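Local coordinates for putative branched-chain amino acid ABC transporter, periplasmic branched-chain amino acid-binding protein (Pseudomonas protegens Pf-5, PDB 4RU0), which probably binds branched-chain amino acids or related small solutes in the periplasm and passes them to an ABC transporter for uptake, at residues Lys128-Thr133 and Glu357-Leu362; Lys182-Tyr187 and Gln233-Val238; Ala225-Ile230 and Lys252-Phe257. All blocks are in the same frame, centred on the assembly; numbering follows the deposited sequence.

In the fold
Contact 1 lies in one lobe of the binding protein, whereas contacts 2 and 3 share the other, on the opposite side of the chain's centre; the centres of contacts 1 and 2 are 38 Å apart. Contact 1 is a buried packing, without hydrogen bonds, of a short strand and the turn before it on helix 355-363. Contact 2 is also buried, but pairs two parallel strands through backbone bonds and ends in a polar rim. Contact 3 is partly buried and joins two helices through aromatic faces. Contacts 2 and 3 share helix 224-233 and touch each other: Val238 and Leu186 of the sheet pack on Trp227, the tryptophan at the centre of contact 3.

Contact 1 (Lys128-Thr133 and Glu357-Leu362); sequences KIPLIT and EGRWGL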
loop_
_atom_site.group_PDB
_atom_site.type_symbol
_atom_site.label_atom_id
_atom_site.label_comp_id
_atom_site.label_asym_id
_atom_site.label_seq_id
_atom_site.Cartn_x
_atom_site.Cartn_y
_atom_site.Cartn_z
ATOM N N LYS A 128 22.579 -2.837 3.643
ATOM C CA LYS A 128 21.814 -3.030 4.875
ATOM C C LYS A 128 20.861 -1.856 5.149
ATOM O O LYS A 128 20.850 -1.273 6.241
ATOM C CB LYS A 128 22.764 -3.263 6.054
ATOM C CG LYS A 128 23.575 -4.551 5.898
ATOM C CD LYS A 128 24.553 -4.769 7.039
ATOM C CE LYS A 128 25.260 -6.107 6.896
ATOM N NZ LYS A 128 26.260 -6.318 7.976
ATOM N N ILE A 129 20.061 -1.525 4.140
ATOM C CA ILE A 129 19.043 -0.494 4.267
ATOM C C ILE A 129 17.662 -1.053 3.922
ATOM O O ILE A 129 17.422 -1.488 2.798
ATOM C CB ILE A 129 19.346 0.711 3.371
ATOM C CG1 ILE A 129 20.682 1.332 3.770
ATOM C CG2 ILE A 129 18.223 1.732 3.466
ATOM C CD1 ILE A 129 20.951 2.671 3.140
ATOM N N PRO A 130 16.749 -1.046 4.903
ATOM C CA PRO A 130 15.410 -1.603 4.703
ATOM C C PRO A 130 14.615 -0.805 3.680
ATOM O O PRO A 130 14.490 0.411 3.814
ATOM C CB PRO A 130 14.763 -1.495 6.091
ATOM C CG PRO A 130 15.874 -1.164 7.037
ATOM C CD PRO A 130 16.908 -0.450 6.236
ATOM N N LEU A 131 14.107 -1.482 2.658
ATOM C CA LEU A 131 13.202 -0.852 1.715
ATOM C C LEU A 131 11.781 -1.099 2.169
ATOM O O LEU A 131 11.383 -2.242 2.376
ATOM C CB LEU A 131 13.398 -1.392 0.297
ATOM C CG LEU A 131 14.708 -1.066 -0.421
ATOM C CD1 LEU A 131 14.640 -1.529 -1.878
ATOM C CD2 LEU A 131 15.073 0.412 -0.328
ATOM N N ILE A 132 11.022 -0.026 2.337
ATOM C CA ILE A 132 9.605 -0.147 2.632
ATOM C C ILE A 132 8.792 0.177 1.386
ATOM O O ILE A 132 8.907 1.267 0.825
ATOM C CB ILE A 132 9.176 0.783 3.780
ATOM C CG1 ILE A 132 9.871 0.386 5.083
ATOM C CG2 ILE A 132 7.676 0.749 3.954
ATOM C CD1 ILE A 132 9.644 1.375 6.217
ATOM N N THR A 133 7.974 -0.776 0.968
ATOM C CA THR A 133 6.963 -0.551 -0.062
ATOM C C THR A 133 5.588 -0.891 0.486
ATOM O O THR A 133 5.218 -2.035 0.589
ATOM C CB THR A 133 7.234 -1.373 -1.340
ATOM O OG1 THR A 133 7.237 -2.764 -1.044
ATOM C CG2 THR A 133 8.544 -1.019 -1.930
ATOM N N GLU A 357 19.527 -1.516 12.396
ATOM C CA GLU A 357 18.696 -1.405 13.584
ATOM C C GLU A 357 17.265 -1.089 13.175
ATOM O O GLU A 357 16.313 -1.529 13.817
ATOM C CB GLU A 357 19.249 -0.331 14.526
ATOM C CG GLU A 357 20.593 -0.705 15.151
ATOM C CD GLU A 357 21.395 0.503 15.610
ATOM O OE1 GLU A 357 20.894 1.640 15.471
ATOM O OE2 GLU A 357 22.533 0.316 16.102
ATOM N N GLY A 358 17.124 -0.331 12.092
ATOM C CA GLY A 358 15.821 -0.018 11.542
ATOM C C GLY A 358 15.131 -1.284 11.076
ATOM O O GLY A 358 13.912 -1.425 11.184
ATOM N N ARG A 359 15.928 -2.212 10.559
ATOM C CA ARG A 359 15.425 -3.506 10.122
ATOM C C ARG A 359 14.917 -4.297 11.324
ATOM O O ARG A 359 13.904 -4.993 11.240
ATOM C CB ARG A 359 16.523 -4.278 9.385
ATOM C CG ARG A 359 16.030 -5.400 8.496
ATOM C CD ARG A 359 15.834 -6.702 9.254
ATOM N NE ARG A 359 17.010 -7.063 10.034
ATOM C CZ ARG A 359 18.048 -7.737 9.553
ATOM N NH1 ARG A 359 18.057 -8.126 8.283
ATOM N NH2 ARG A 359 19.076 -8.024 10.341
ATOM N N TRP A 360 15.628 -4.182 12.443
ATOM C CA TRP A 360 15.236 -4.860 13.674
ATOM C C TRP A 360 13.910 -4.314 14.189
ATOM O O TRP A 360 13.067 -5.064 14.679
ATOM C CB TRP A 360 16.316 -4.712 14.754
ATOM C CG TRP A 360 16.051 -5.560 15.966
ATOM C CD1 TRP A 360 16.542 -6.809 16.213
ATOM C CD2 TRP A 360 15.208 -5.231 17.080
ATOM N NE1 TRP A 360 16.066 -7.274 17.416
ATOM C CE2 TRP A 360 15.246 -6.325 17.968
ATOM C CE3 TRP A 360 14.431 -4.116 17.418
ATOM C CZ2 TRP A 360 14.533 -6.341 19.168
ATOM C CZ3 TRP A 360 13.722 -4.133 18.610
ATOM C CH2 TRP A 360 13.782 -5.239 19.472
ATOM N N GLY A 361 13.738 -3.001 14.076
ATOM C CA GLY A 361 12.521 -2.347 14.518
ATOM C C GLY A 361 11.330 -2.815 13.707
ATOM O O GLY A 361 10.297 -3.194 14.265
ATOM N N LEU A 362 11.481 -2.793 12.385
ATOM C CA LEU A 362 10.446 -3.274 11.480
ATOM C C LEU A 362 10.021 -4.694 11.819
ATOM O O LEU A 362 8.830 -4.977 11.910
ATOM C CB LEU A 362 10.927 -3.206 10.031
ATOM C CG LEU A 362 10.917 -1.816 9.398
ATOM C CD1 LEU A 362 11.802 -1.790 8.178
ATOM C CD2 LEU A 362 9.495 -1.420 9.035
#
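Pro130 and Ile132 each meet one branch of the forked end of Leu362. The CD1 methyl of Leu362 reaches the CB corner of the Pro130 ring, 3.6 Å away, while its CD2 methyl extends to Ile132 CD1 at 4.0 Å. In Leu362, CG is anti to the carbonyl carbon (chi1 -77°), and from it the two methyls fork toward Pro130 and Ile132. Ile132 has CG1 placed beside its backbone N, and the delta methyl at the end of that branch comes nearer to the helix than the root of the side chain does. The two aliphatic chains cross obliquely, meeting through their terminal methyls.

Pro130 itself points at the helix. Its CG rests against the backbone rather than on another side-chain tip, 3.7 Å from Arg359 N and 4.1 Å from Gly358 C. The same CG lies 4.0 Å from Arg359 CB. The ring thus lies against the backbone at Gly358 and Arg359. Arg359 contributes just the base of its side chain: beyond CB the chain bends at chi2 and chi3 and leads away, and its guanidinium forms a cation-pi contact with Tyr149. No hydrogen bond joins the two segments. Phe151 of strand 150-151 touches Pro130, Arg359 and Leu362, and Leu362 also touches Ala340 of helix 325-348.

Backbone bonds tie Leu131 to Tyr149 and Phe151, and Pro130 and Ile132 to Tyr109, placing the strand between neighbours; Leu131 points away from helix 355-363 and packs on helix 114-126. A short parallel strand with helices packed on both of its faces is the layered alpha/beta construction of a lobe in the periplasmic binding proteins of the leucine-binding family.

Contact 2 (Lys182-Tyr187 and Gln233-Val238); sequences KIATLY and QNPDWV
Ala184, Val238 and Leu186 share one face of the sheet, and the Pro235 ring from the preceding loop joins them to form the apolar centre. The methyl of Ala184 meets the Pro235 ring at CG, 3.9 Å away, and lies more loosely by Val238 CG2. The other Val238 branch, CG1, is anti to the backbone N (chi1 172°) and approaches Leu186 CB at 4.3 Å. On the other face stand Ile183 and Trp237, both packed on Ile168 of helix 157-172; the indole swings away from Ile183, and its NE1 is bonded to Glu172.

Between the two faces runs the parallel pairing of strands 182-188 and 237-241. Ala184 N donates to Trp237 O at 3.0 Å, and Val238 CA makes a C-H contact with Ala184 O at 3.2 Å. One step nearer the strand start, Lys182 O accepts Asp236 N at 2.9 Å, the donor tilted out of the carbonyl plane, and a second, weak bond from Trp237 N.

At the polar edge the Asp236 carboxylate reaches across to strand 182-188: OD1 takes Lys182 N at 2.7 Å in an almost straight bond (175°). Lys182 CB lies against Pro235 CA and CB, and the extended chain carries NZ to Gln233 O, 3.0 Å away, in the carbonyl plane on a lone pair. A water accepts from Lys182 NZ at 2.9 Å and, weakly, from Gln233 NE2, while Gln233 OE1 is held by Gln229.

Gln233 ends helix 224-233, and the ammonium group on its carbonyl probably complements the partial negative charge of that helix end. At the same edge, a carboxylate takes the N-H of Lys182, the first residue of strand 182-188, extending the bonding beyond the regular backbone ladder.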
loop_
_atom_site.group_PDB
_atom_site.type_symbol
_atom_site.label_atom_id
_atom_site.label_comp_id
_atom_site.label_asym_id
_atom_site.label_seq_id
_atom_site.Cartn_x
_atom_site.Cartn_y
_atom_site.Cartn_z
ATOM N N LYS A 182 -19.502 -16.741 -9.849
ATOM C CA LYS A 182 -18.465 -16.357 -10.799
ATOM C C LYS A 182 -17.798 -15.071 -10.349
ATOM O O LYS A 182 -18.471 -14.092 -10.008
ATOM C CB LYS A 182 -19.035 -16.176 -12.207
ATOM C CG LYS A 182 -19.532 -17.448 -12.867
ATOM C CD LYS A 182 -20.008 -17.152 -14.275
ATOM C CE LYS A 182 -20.857 -18.278 -14.831
ATOM N NZ LYS A 182 -21.385 -17.920 -16.183
ATOM N N ILE A 183 -16.472 -15.080 -10.344
ATOM C CA ILE A 183 -15.709 -13.898 -10.012
ATOM C C ILE A 183 -14.723 -13.623 -11.133
ATOM O O ILE A 183 -13.828 -14.425 -11.387
ATOM C CB ILE A 183 -14.967 -14.063 -8.676
ATOM C CG1 ILE A 183 -15.966 -14.320 -7.551
ATOM C CG2 ILE A 183 -14.107 -12.828 -8.378
ATOM C CD1 ILE A 183 -15.326 -14.538 -6.203
ATOM N N ALA A 184 -14.903 -12.498 -11.817
ATOM C CA ALA A 184 -14.024 -12.141 -12.923
ATOM C C ALA A 184 -12.981 -11.127 -12.469
ATOM O O ALA A 184 -13.308 -10.128 -11.828
ATOM C CB ALA A 184 -14.829 -11.595 -14.102
ATOM N N THR A 185 -11.725 -11.391 -12.807
ATOM C CA THR A 185 -10.665 -10.442 -12.530
ATOM C C THR A 185 -10.230 -9.786 -13.834
ATOM O O THR A 185 -9.728 -10.452 -14.751
ATOM C CB THR A 185 -9.454 -11.110 -11.831
ATOM O OG1 THR A 185 -9.860 -11.622 -10.559
ATOM C CG2 THR A 185 -8.332 -10.103 -11.620
ATOM N N LEU A 186 -10.463 -8.479 -13.916
ATOM C CA LEU A 186 -10.042 -7.670 -15.049
ATOM C C LEU A 186 -8.737 -6.957 -14.701
ATOM O O LEU A 186 -8.737 -6.010 -13.911
ATOM C CB LEU A 186 -11.125 -6.654 -15.408
ATOM C CG LEU A 186 -10.912 -5.878 -16.712
ATOM C CD1 LEU A 186 -10.922 -6.839 -17.880
ATOM C CD2 LEU A 186 -11.982 -4.820 -16.885
ATOM N N TYR A 187 -7.623 -7.416 -15.266
ATOM C CA TYR A 187 -6.321 -6.922 -14.817
ATOM C C TYR A 187 -5.472 -6.326 -15.932
ATOM O O TYR A 187 -5.409 -6.855 -17.049
ATOM C CB TYR A 187 -5.527 -8.040 -14.123
ATOM C CG TYR A 187 -5.109 -9.185 -15.024
ATOM C CD1 TYR A 187 -3.886 -9.161 -15.692
ATOM C CD2 TYR A 187 -5.934 -10.291 -15.207
ATOM C CE1 TYR A 187 -3.502 -10.201 -16.521
ATOM C CE2 TYR A 187 -5.555 -11.342 -16.035
ATOM C CZ TYR A 187 -4.339 -11.289 -16.689
ATOM O OH TYR A 187 -3.951 -12.323 -17.507
ATOM N N GLN A 233 -20.803 -13.657 -19.784
ATOM C CA GLN A 233 -20.648 -14.587 -18.680
ATOM C C GLN A 233 -21.432 -14.147 -17.441
ATOM O O GLN A 233 -21.719 -14.968 -16.576
ATOM C CB GLN A 233 -19.164 -14.762 -18.353
ATOM C CG GLN A 233 -18.414 -15.605 -19.377
ATOM C CD GLN A 233 -16.919 -15.653 -19.116
ATOM O OE1 GLN A 233 -16.274 -14.617 -18.973
ATOM N NE2 GLN A 233 -16.360 -16.858 -19.053
ATOM N N ASN A 234 -21.788 -12.864 -17.382
ATOM C CA ASN A 234 -22.503 -12.272 -16.244
ATOM C C ASN A 234 -21.995 -12.750 -14.876
ATOM O O ASN A 234 -22.728 -13.400 -14.127
ATOM C CB ASN A 234 -24.008 -12.548 -16.370
ATOM C CG ASN A 234 -24.830 -11.815 -15.320
ATOM O OD1 ASN A 234 -25.848 -12.324 -14.843
ATOM N ND2 ASN A 234 -24.385 -10.622 -14.946
ATOM N N PRO A 235 -20.729 -12.440 -14.550
ATOM C CA PRO A 235 -20.195 -12.847 -13.247
ATOM C C PRO A 235 -20.873 -12.083 -12.117
ATOM O O PRO A 235 -21.432 -11.010 -12.355
ATOM C CB PRO A 235 -18.714 -12.477 -13.345
ATOM C CG PRO A 235 -18.707 -11.290 -14.247
ATOM C CD PRO A 235 -19.777 -11.586 -15.285
ATOM N N ASP A 236 -20.828 -12.640 -10.909
ATOM C CA ASP A 236 -21.446 -12.018 -9.743
ATOM C C ASP A 236 -20.631 -10.824 -9.273
ATOM O O ASP A 236 -21.181 -9.864 -8.749
ATOM C CB ASP A 236 -21.594 -13.034 -8.606
ATOM C CG ASP A 236 -22.387 -14.265 -9.028
ATOM O OD1 ASP A 236 -21.767 -15.263 -9.462
ATOM O OD2 ASP A 236 -23.631 -14.234 -8.931
ATOM N N TRP A 237 -19.317 -10.886 -9.469
ATOM C CA TRP A 237 -18.425 -9.798 -9.066
ATOM C C TRP A 237 -17.296 -9.581 -10.069
ATOM O O TRP A 237 -16.840 -10.524 -10.719
ATOM C CB TRP A 237 -17.828 -10.077 -7.683
ATOM C CG TRP A 237 -18.856 -10.147 -6.603
ATOM C CD1 TRP A 237 -19.522 -11.261 -6.182
ATOM C CD2 TRP A 237 -19.343 -9.062 -5.806
ATOM N NE1 TRP A 237 -20.397 -10.937 -5.173
ATOM C CE2 TRP A 237 -20.310 -9.595 -4.923
ATOM C CE3 TRP A 237 -19.061 -7.691 -5.753
ATOM C CZ2 TRP A 237 -20.992 -8.805 -3.992
ATOM C CZ3 TRP A 237 -19.745 -6.902 -4.827
ATOM C CH2 TRP A 237 -20.697 -7.464 -3.959
ATOM N N VAL A 238 -16.852 -8.334 -10.194
ATOM C CA VAL A 238 -15.632 -8.043 -10.935
ATOM C C VAL A 238 -14.567 -7.452 -10.013
ATOM O O VAL A 238 -14.781 -6.428 -9.355
ATOM C CB VAL A 238 -15.879 -7.074 -12.109
ATOM C CG1 VAL A 238 -14.550 -6.646 -12.733
ATOM C CG2 VAL A 238 -16.768 -7.731 -13.159
HETATM O O HOH W 1 -18.868 -18.439 -17.501
#

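Contact 3 (Ala225-Ile230 and Lys252-Phe257); sequences AQWRQI and KTAARF
Trp227 is sandwiched: Ala254 CB sits over one face of its indole, and Ile230 CD1 of its own helix lies over the opposite one. The alanine methyl makes a CH-pi contact with the six-membered ring, 3.6 Å from its centroid and 14° off the normal. Helices 224-233 and 246-256 follow strands 210-216 and 237-241 in successive beta-alpha-beta units, and they pack side by side on one face of the parallel part of the sheet. Toward the sheet, Trp227 reaches Leu186 and Ile264.

At the five-membered end of the indole, Thr253 CG2, anti to its backbone N, touches Trp227 CD1 at 3.5 Å. The threonine hydroxyl takes no part in this, being bonded to Val249 O. Trp227 NE1 has a polar partner in Gln223 OE1, just before the segment.

The second ring, Phe257, turns one face to helix 224-233. Trp227 CB lies over it, 4.2 Å from the centroid, in a second CH-pi contact, and Arg228 N is above the same face toward the rim. Thr253 O is at the ring edge, in plane. Arg228 meets the ring with its N, CA and CB, and its guanidinium leads away. Across the two helices no hydrogen bond forms; Phe257 CE2 ends 3.5 Å from Arg228 CA and 3.6 Å from Arg228 CB.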
loop_
_atom_site.group_PDB
_atom_site.type_symbol
_atom_site.label_atom_id
_atom_site.label_comp_id
_atom_site.label_asym_id
_atom_site.label_seq_id
_atom_site.Cartn_x
_atom_site.Cartn_y
_atom_site.Cartn_z
ATOM N N ALA A 225 -13.977 -5.812 -25.919
ATOM C CA ALA A 225 -13.965 -7.271 -25.953
ATOM C C ALA A 225 -14.109 -7.819 -24.540
ATOM O O ALA A 225 -14.904 -8.729 -24.295
ATOM C CB ALA A 225 -12.694 -7.782 -26.602
ATOM N N GLN A 226 -13.344 -7.243 -23.620
ATOM C CA GLN A 226 -13.374 -7.641 -22.224
ATOM C C GLN A 226 -14.780 -7.536 -21.629
ATOM O O GLN A 226 -15.294 -8.496 -21.043
ATOM C CB GLN A 226 -12.390 -6.792 -21.408
ATOM C CG GLN A 226 -10.911 -7.103 -21.661
ATOM C CD GLN A 226 -10.367 -6.475 -22.933
ATOM O OE1 GLN A 226 -11.098 -5.842 -23.700
ATOM N NE2 GLN A 226 -9.072 -6.643 -23.157
ATOM N N TRP A 227 -15.417 -6.382 -21.796
ATOM C CA TRP A 227 -16.725 -6.174 -21.178
ATOM C C TRP A 227 -17.851 -6.842 -21.963
ATOM O O TRP A 227 -18.937 -7.063 -21.427
ATOM C CB TRP A 227 -16.984 -4.680 -20.993
ATOM C CG TRP A 227 -16.145 -4.159 -19.875
ATOM C CD1 TRP A 227 -14.949 -3.499 -19.975
ATOM C CD2 TRP A 227 -16.398 -4.321 -18.479
ATOM N NE1 TRP A 227 -14.458 -3.217 -18.723
ATOM C CE2 TRP A 227 -15.328 -3.712 -17.786
ATOM C CE3 TRP A 227 -17.432 -4.912 -17.744
ATOM C CZ2 TRP A 227 -15.265 -3.677 -16.394
ATOM C CZ3 TRP A 227 -17.366 -4.878 -16.360
ATOM C CH2 TRP A 227 -16.290 -4.263 -15.700
ATOM N N ARG A 228 -17.586 -7.188 -23.220
ATOM C CA ARG A 228 -18.502 -8.029 -23.987
ATOM C C ARG A 228 -18.469 -9.438 -23.402
ATOM O O ARG A 228 -19.494 -10.095 -23.259
ATOM C CB ARG A 228 -18.120 -8.038 -25.473
ATOM C CG ARG A 228 -18.905 -9.000 -26.323
ATOM C CD ARG A 228 -18.620 -8.785 -27.813
ATOM N NE ARG A 228 -17.272 -9.212 -28.187
ATOM C CZ ARG A 228 -16.274 -8.394 -28.519
ATOM N NH1 ARG A 228 -16.455 -7.076 -28.538
ATOM N NH2 ARG A 228 -15.091 -8.898 -28.850
ATOM N N GLN A 229 -17.275 -9.889 -23.047
ATOM C CA GLN A 229 -17.125 -11.182 -22.408
ATOM C C GLN A 229 -17.831 -11.202 -21.050
ATOM O O GLN A 229 -18.528 -12.160 -20.713
ATOM C CB GLN A 229 -15.653 -11.526 -22.237
ATOM C CG GLN A 229 -15.415 -12.810 -21.464
ATOM C CD GLN A 229 -13.944 -13.153 -21.363
ATOM O OE1 GLN A 229 -13.122 -12.621 -22.107
ATOM N NE2 GLN A 229 -13.600 -14.036 -20.429
ATOM N N ILE A 230 -17.652 -10.130 -20.285
ATOM C CA ILE A 230 -18.229 -10.028 -18.953
ATOM C C ILE A 230 -19.755 -9.988 -19.006
ATOM O O ILE A 230 -20.420 -10.597 -18.168
ATOM C CB ILE A 230 -17.681 -8.787 -18.216
ATOM C CG1 ILE A 230 -16.241 -9.051 -17.767
ATOM C CG2 ILE A 230 -18.551 -8.422 -17.023
ATOM C CD1 ILE A 230 -15.476 -7.803 -17.362
ATOM N N LYS A 252 -16.438 3.231 -17.344
ATOM C CA LYS A 252 -17.235 3.763 -18.449
ATOM C C LYS A 252 -17.757 2.660 -19.365
ATOM O O LYS A 252 -18.902 2.702 -19.824
ATOM C CB LYS A 252 -16.422 4.742 -19.297
ATOM C CG LYS A 252 -16.171 6.108 -18.703
ATOM C CD LYS A 252 -15.319 6.921 -19.675
ATOM C CE LYS A 252 -14.885 8.249 -19.089
ATOM N NZ LYS A 252 -13.872 8.923 -19.957
ATOM N N THR A 253 -16.900 1.690 -19.649
ATOM C CA THR A 253 -17.262 0.622 -20.565
ATOM C C THR A 253 -18.256 -0.322 -19.898
ATOM O O THR A 253 -19.211 -0.777 -20.533
ATOM C CB THR A 253 -16.023 -0.154 -21.036
ATOM O OG1 THR A 253 -15.049 0.776 -21.521
ATOM C CG2 THR A 253 -16.383 -1.116 -22.158
ATOM N N ALA A 254 -18.037 -0.599 -18.614
ATOM C CA ALA A 254 -18.952 -1.433 -17.844
ATOM C C ALA A 254 -20.375 -0.876 -17.913
ATOM O O ALA A 254 -21.329 -1.616 -18.163
ATOM C CB ALA A 254 -18.492 -1.536 -16.396
ATOM N N ALA A 255 -20.508 0.430 -17.698
ATOM C CA ALA A 255 -21.816 1.073 -17.735
ATOM C C ALA A 255 -22.411 0.982 -19.136
ATOM O O ALA A 255 -23.604 0.739 -19.298
ATOM C CB ALA A 255 -21.715 2.516 -17.291
ATOM N N ARG A 256 -21.562 1.160 -20.143
ATOM C CA ARG A 256 -21.990 1.020 -21.526
ATOM C C ARG A 256 -22.569 -0.372 -21.792
ATOM O O ARG A 256 -23.599 -0.508 -22.454
ATOM C CB ARG A 256 -20.826 1.302 -22.472
ATOM C CG ARG A 256 -21.089 0.888 -23.915
ATOM C CD ARG A 256 -20.062 1.489 -24.855
ATOM N NE ARG A 256 -20.417 2.847 -25.246
ATOM C CZ ARG A 256 -21.061 3.153 -26.370
ATOM N NH1 ARG A 256 -21.349 4.419 -26.648
ATOM N NH2 ARG A 256 -21.413 2.195 -27.218
ATOM N N PHE A 257 -21.915 -1.401 -21.261
ATOM C CA PHE A 257 -22.365 -2.775 -21.466
ATOM C C PHE A 257 -23.412 -3.209 -20.436
ATOM O O PHE A 257 -23.861 -4.345 -20.445
ATOM C CB PHE A 257 -21.179 -3.738 -21.433
ATOM C CG PHE A 257 -20.485 -3.895 -22.761
ATOM C CD1 PHE A 257 -19.514 -2.988 -23.169
ATOM C CD2 PHE A 257 -20.794 -4.958 -23.597
ATOM C CE1 PHE A 257 -18.867 -3.137 -24.390
ATOM C CE2 PHE A 257 -20.151 -5.113 -24.821
ATOM C CZ PHE A 257 -19.187 -4.199 -25.215
#